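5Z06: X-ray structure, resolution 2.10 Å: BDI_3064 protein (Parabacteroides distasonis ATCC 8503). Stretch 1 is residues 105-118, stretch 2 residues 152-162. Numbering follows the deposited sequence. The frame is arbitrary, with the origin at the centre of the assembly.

Stretch 1, residues 105-118: IAIRYADSTYTQYL
Stretch 2 (152-162) IKKLAAVALRP

Residues 105-109 and 155-161 are neighbouring antiparallel strands, their N-to-C directions 145° apart and their axes approaching to 4.3 Å. CA-CA distances fix the register: I105-L160 4.6 Å, A106-A159 4.9 Å, I107-V158 4.6 Å and R108-A157 4.9 Å. A106 N donates to A159 O (2.9 Å, 156° at hydrogen) and A159 N returns a bond to A106 O (2.8 Å); R108 N reaches A157 O at 2.7 Å, and A157 N reaches R108 O at 3.1 Å. Beyond R108 the register shifts by one, pairing Y109 with L155 (CA-CA 4.9 Å). This is a beta bulge: A156, at phi/psi -76/-38, breaks the extended run, and its N adds a weak bond to R108 O (2.9 Å, 127°). A110 N then binds K154 O at 2.8 Å, where the first stretch enters a type I turn, Y109 to S112. After the turn the chain folds back alongside its own strand, with Y109 N to T113 O at 2.7 Å and L118 N to I105 O at 2.7 Å.

Side chains alternate between the sheet's faces. One carries I105 (chi1 t), I107 (m), Y109 (m), L155 (m), V158 (t) and L160 (m). Its apolar contacts are I105 CD1 to V158 CG1, 3.6 Å, I105 CB to L160 CD2, 3.8 Å, and L155 CD2 at 3.9 Å from both I107 CG2 and Y109 CE1.

The other face holds A106, R108, A157 and A159. In the hydrogen-bonded A106-A159 pair the two CB atoms lie 4.2 Å apart, while the Y114 ring (chi1 m) presents its edge to A159, CE2 to CB 3.6 Å. R108, t,t,p, lays its guanidinium near the bulge, NH1 3.5 Å from A156 CB. Y117 (m) takes R161 CD over one ring face; a water 2.6 Å from Y117 OH also accepts a weak bond from R161 NE at 3.5 Å.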

# COMPACT_ATOMS: atom_id res chain seq x y z
N ILE A 105 30.83 -7.15 -11.76
CA ILE A 105 29.47 -7.31 -11.31
C ILE A 105 29.33 -8.64 -10.61
O ILE A 105 29.89 -9.64 -11.04
CB ILE A 105 28.46 -7.17 -12.48
CG1 ILE A 105 27.04 -7.43 -11.99
CG2 ILE A 105 28.79 -8.10 -13.63
CD1 ILE A 105 26.00 -6.89 -12.95
N ALA A 106 28.56 -8.61 -9.53
CA ALA A 106 28.36 -9.71 -8.63
C ALA A 106 26.97 -9.59 -8.06
O ALA A 106 26.23 -8.63 -8.34
CB ALA A 106 29.39 -9.69 -7.52
N ILE A 107 26.58 -10.58 -7.27
CA ILE A 107 25.31 -10.52 -6.58
C ILE A 107 25.66 -10.60 -5.11
O ILE A 107 26.46 -11.45 -4.71
CB ILE A 107 24.35 -11.61 -7.08
CG1 ILE A 107 23.88 -11.21 -8.48
CG2 ILE A 107 23.15 -11.75 -6.13
CD1 ILE A 107 23.09 -12.26 -9.24
N ARG A 108 25.11 -9.68 -4.33
CA ARG A 108 25.28 -9.70 -2.91
C ARG A 108 24.14 -10.50 -2.33
O ARG A 108 22.97 -10.23 -2.65
CB ARG A 108 25.27 -8.30 -2.30
CG ARG A 108 25.59 -8.33 -0.81
CD ARG A 108 25.66 -6.98 -0.11
NE ARG A 108 24.46 -6.19 -0.30
CZ ARG A 108 23.26 -6.40 0.26
NH1 ARG A 108 23.01 -7.45 1.04
NH2 ARG A 108 22.28 -5.57 -0.01
N TYR A 109 24.49 -11.45 -1.46
CA TYR A 109 23.51 -12.26 -0.75
C TYR A 109 22.94 -11.47 0.40
O TYR A 109 23.52 -10.46 0.82
CB TYR A 109 24.12 -13.57 -0.22
CG TYR A 109 24.53 -14.54 -1.32
CD1 TYR A 109 23.57 -15.23 -2.06
CD2 TYR A 109 25.89 -14.76 -1.62
CE1 TYR A 109 23.94 -16.13 -3.05
CE2 TYR A 109 26.26 -15.64 -2.61
CZ TYR A 109 25.29 -16.32 -3.31
OH TYR A 109 25.66 -17.19 -4.29
N ALA A 110 21.80 -11.94 0.91
CA ALA A 110 21.17 -11.33 2.09
C ALA A 110 22.08 -11.28 3.33
O ALA A 110 21.97 -10.37 4.15
CB ALA A 110 19.87 -12.05 2.43
N ASP A 111 22.99 -12.25 3.44
CA ASP A 111 24.00 -12.28 4.53
C ASP A 111 25.25 -11.39 4.29
O ASP A 111 26.18 -11.42 5.10
CB ASP A 111 24.39 -13.74 4.89
CG ASP A 111 25.21 -14.46 3.79
OD1 ASP A 111 25.71 -13.82 2.85
OD2 ASP A 111 25.35 -15.71 3.86
N SER A 112 25.27 -10.62 3.20
CA SER A 112 26.36 -9.69 2.86
C SER A 112 27.62 -10.37 2.33
O SER A 112 28.65 -9.71 2.18
CB SER A 112 26.74 -8.75 4.02
OG SER A 112 25.58 -8.22 4.59
N THR A 113 27.54 -11.68 2.04
CA THR A 113 28.55 -12.35 1.25
C THR A 113 28.14 -12.18 -0.19
O THR A 113 27.00 -11.80 -0.51
CB THR A 113 28.71 -13.86 1.58
OG1 THR A 113 27.51 -14.57 1.23
CG2 THR A 113 29.07 -14.07 3.06
N TYR A 114 29.08 -12.49 -1.06
CA TYR A 114 28.95 -12.20 -2.46
C TYR A 114 29.17 -13.43 -3.30
O TYR A 114 29.81 -14.40 -2.90
CB TYR A 114 29.97 -11.15 -2.85
CG TYR A 114 29.68 -9.78 -2.30
CD1 TYR A 114 30.05 -9.44 -0.99
CD2 TYR A 114 29.06 -8.82 -3.08
CE1 TYR A 114 29.79 -8.18 -0.50
CE2 TYR A 114 28.81 -7.57 -2.61
CZ TYR A 114 29.17 -7.25 -1.32
OH TYR A 114 28.89 -6.00 -0.88
N THR A 115 28.67 -13.35 -4.52
CA THR A 115 29.06 -14.27 -5.53
C THR A 115 30.44 -13.79 -6.01
O THR A 115 30.93 -12.73 -5.60
CB THR A 115 28.09 -14.27 -6.71
OG1 THR A 115 28.15 -13.01 -7.40
CG2 THR A 115 26.66 -14.59 -6.26
N GLN A 116 31.04 -14.57 -6.89
CA GLN A 116 32.19 -14.11 -7.64
C GLN A 116 31.77 -12.94 -8.55
O GLN A 116 30.60 -12.85 -8.99
CB GLN A 116 32.81 -15.26 -8.44
CG GLN A 116 31.95 -15.73 -9.62
CD GLN A 116 32.22 -17.18 -10.03
OE1 GLN A 116 32.13 -18.09 -9.22
NE2 GLN A 116 32.52 -17.38 -11.31
N TYR A 117 32.72 -12.05 -8.80
CA TYR A 117 32.54 -10.94 -9.72
C TYR A 117 32.89 -11.34 -11.14
O TYR A 117 33.88 -12.02 -11.38
CB TYR A 117 33.42 -9.75 -9.32
CG TYR A 117 32.84 -8.94 -8.19
CD1 TYR A 117 33.08 -9.31 -6.87
CD2 TYR A 117 32.04 -7.81 -8.45
CE1 TYR A 117 32.54 -8.58 -5.82
CE2 TYR A 117 31.50 -7.07 -7.41
CZ TYR A 117 31.75 -7.47 -6.09
OH TYR A 117 31.25 -6.77 -5.02
N LEU A 118 32.07 -10.90 -12.08
CA LEU A 118 32.28 -11.12 -13.48
C LEU A 118 32.57 -9.78 -14.11
O LEU A 118 32.05 -8.77 -13.65
CB LEU A 118 31.03 -11.71 -14.10
CG LEU A 118 30.57 -13.04 -13.50
CD1 LEU A 118 29.18 -13.36 -14.02
CD2 LEU A 118 31.57 -14.15 -13.83
N ILE A 152 15.30 -17.18 -3.72
CA ILE A 152 15.53 -16.00 -4.57
C ILE A 152 15.74 -14.71 -3.78
O ILE A 152 16.56 -13.86 -4.15
CB ILE A 152 14.39 -15.84 -5.61
CG1 ILE A 152 14.79 -14.85 -6.70
CG2 ILE A 152 13.07 -15.46 -4.94
CD1 ILE A 152 13.86 -14.87 -7.90
N LYS A 153 15.05 -14.58 -2.65
CA LYS A 153 15.18 -13.43 -1.78
C LYS A 153 16.51 -13.31 -1.08
O LYS A 153 16.80 -12.25 -0.51
CB LYS A 153 14.06 -13.42 -0.74
CG LYS A 153 12.74 -13.17 -1.40
CD LYS A 153 11.66 -12.87 -0.40
CE LYS A 153 10.36 -12.70 -1.16
NZ LYS A 153 9.29 -12.48 -0.18
N LYS A 154 17.32 -14.36 -1.13
CA LYS A 154 18.73 -14.24 -0.71
C LYS A 154 19.60 -13.48 -1.73
O LYS A 154 20.74 -13.13 -1.42
CB LYS A 154 19.29 -15.62 -0.38
CG LYS A 154 18.73 -16.13 0.95
CD LYS A 154 19.02 -17.59 1.21
CE LYS A 154 18.74 -17.91 2.68
NZ LYS A 154 18.59 -19.36 2.91
N LEU A 155 19.08 -13.25 -2.93
CA LEU A 155 19.76 -12.44 -3.93
C LEU A 155 19.37 -10.99 -3.64
O LEU A 155 18.41 -10.45 -4.23
CB LEU A 155 19.38 -12.89 -5.34
CG LEU A 155 19.56 -14.41 -5.64
CD1 LEU A 155 19.25 -14.69 -7.09
CD2 LEU A 155 20.96 -14.92 -5.29
N ALA A 156 20.08 -10.40 -2.69
CA ALA A 156 19.70 -9.11 -2.12
C ALA A 156 20.02 -7.95 -3.06
O ALA A 156 19.25 -7.00 -3.13
CB ALA A 156 20.37 -8.89 -0.77
N ALA A 157 21.14 -8.01 -3.76
CA ALA A 157 21.56 -6.89 -4.56
C ALA A 157 22.46 -7.30 -5.69
O ALA A 157 23.14 -8.31 -5.60
CB ALA A 157 22.26 -5.85 -3.70
N VAL A 158 22.41 -6.52 -6.76
CA VAL A 158 23.40 -6.57 -7.81
C VAL A 158 24.51 -5.61 -7.40
O VAL A 158 24.27 -4.42 -7.24
CB VAL A 158 22.79 -6.15 -9.15
CG1 VAL A 158 23.86 -6.01 -10.22
CG2 VAL A 158 21.76 -7.18 -9.56
N ALA A 159 25.72 -6.16 -7.23
CA ALA A 159 26.89 -5.43 -6.78
C ALA A 159 27.78 -5.05 -7.95
O ALA A 159 27.93 -5.81 -8.91
CB ALA A 159 27.67 -6.26 -5.78
N LEU A 160 28.38 -3.86 -7.85
CA LEU A 160 29.24 -3.36 -8.90
C LEU A 160 30.52 -2.85 -8.30
O LEU A 160 30.52 -2.24 -7.23
CB LEU A 160 28.57 -2.25 -9.70
CG LEU A 160 27.30 -2.71 -10.40
CD1 LEU A 160 26.42 -1.52 -10.75
CD2 LEU A 160 27.63 -3.52 -11.65
N ARG A 161 31.61 -3.16 -8.99
CA ARG A 161 32.95 -2.82 -8.56
C ARG A 161 33.74 -2.35 -9.75
O ARG A 161 33.33 -2.57 -10.90
CB ARG A 161 33.62 -4.05 -7.93
CG ARG A 161 33.47 -4.14 -6.43
CD ARG A 161 34.70 -4.74 -5.74
NE ARG A 161 34.53 -4.77 -4.29
CZ ARG A 161 34.55 -3.69 -3.49
NH1 ARG A 161 34.78 -2.46 -3.98
NH2 ARG A 161 34.35 -3.85 -2.18
N PRO A 162 34.88 -1.69 -9.50
CA PRO A 162 35.71 -1.21 -10.59
C PRO A 162 36.12 -2.32 -11.56
O PRO A 162 36.30 -3.48 -11.16
CB PRO A 162 36.97 -0.67 -9.88
CG PRO A 162 36.55 -0.41 -8.49
CD PRO A 162 35.56 -1.48 -8.20
O HOH W 1 32.42 -7.04 -2.75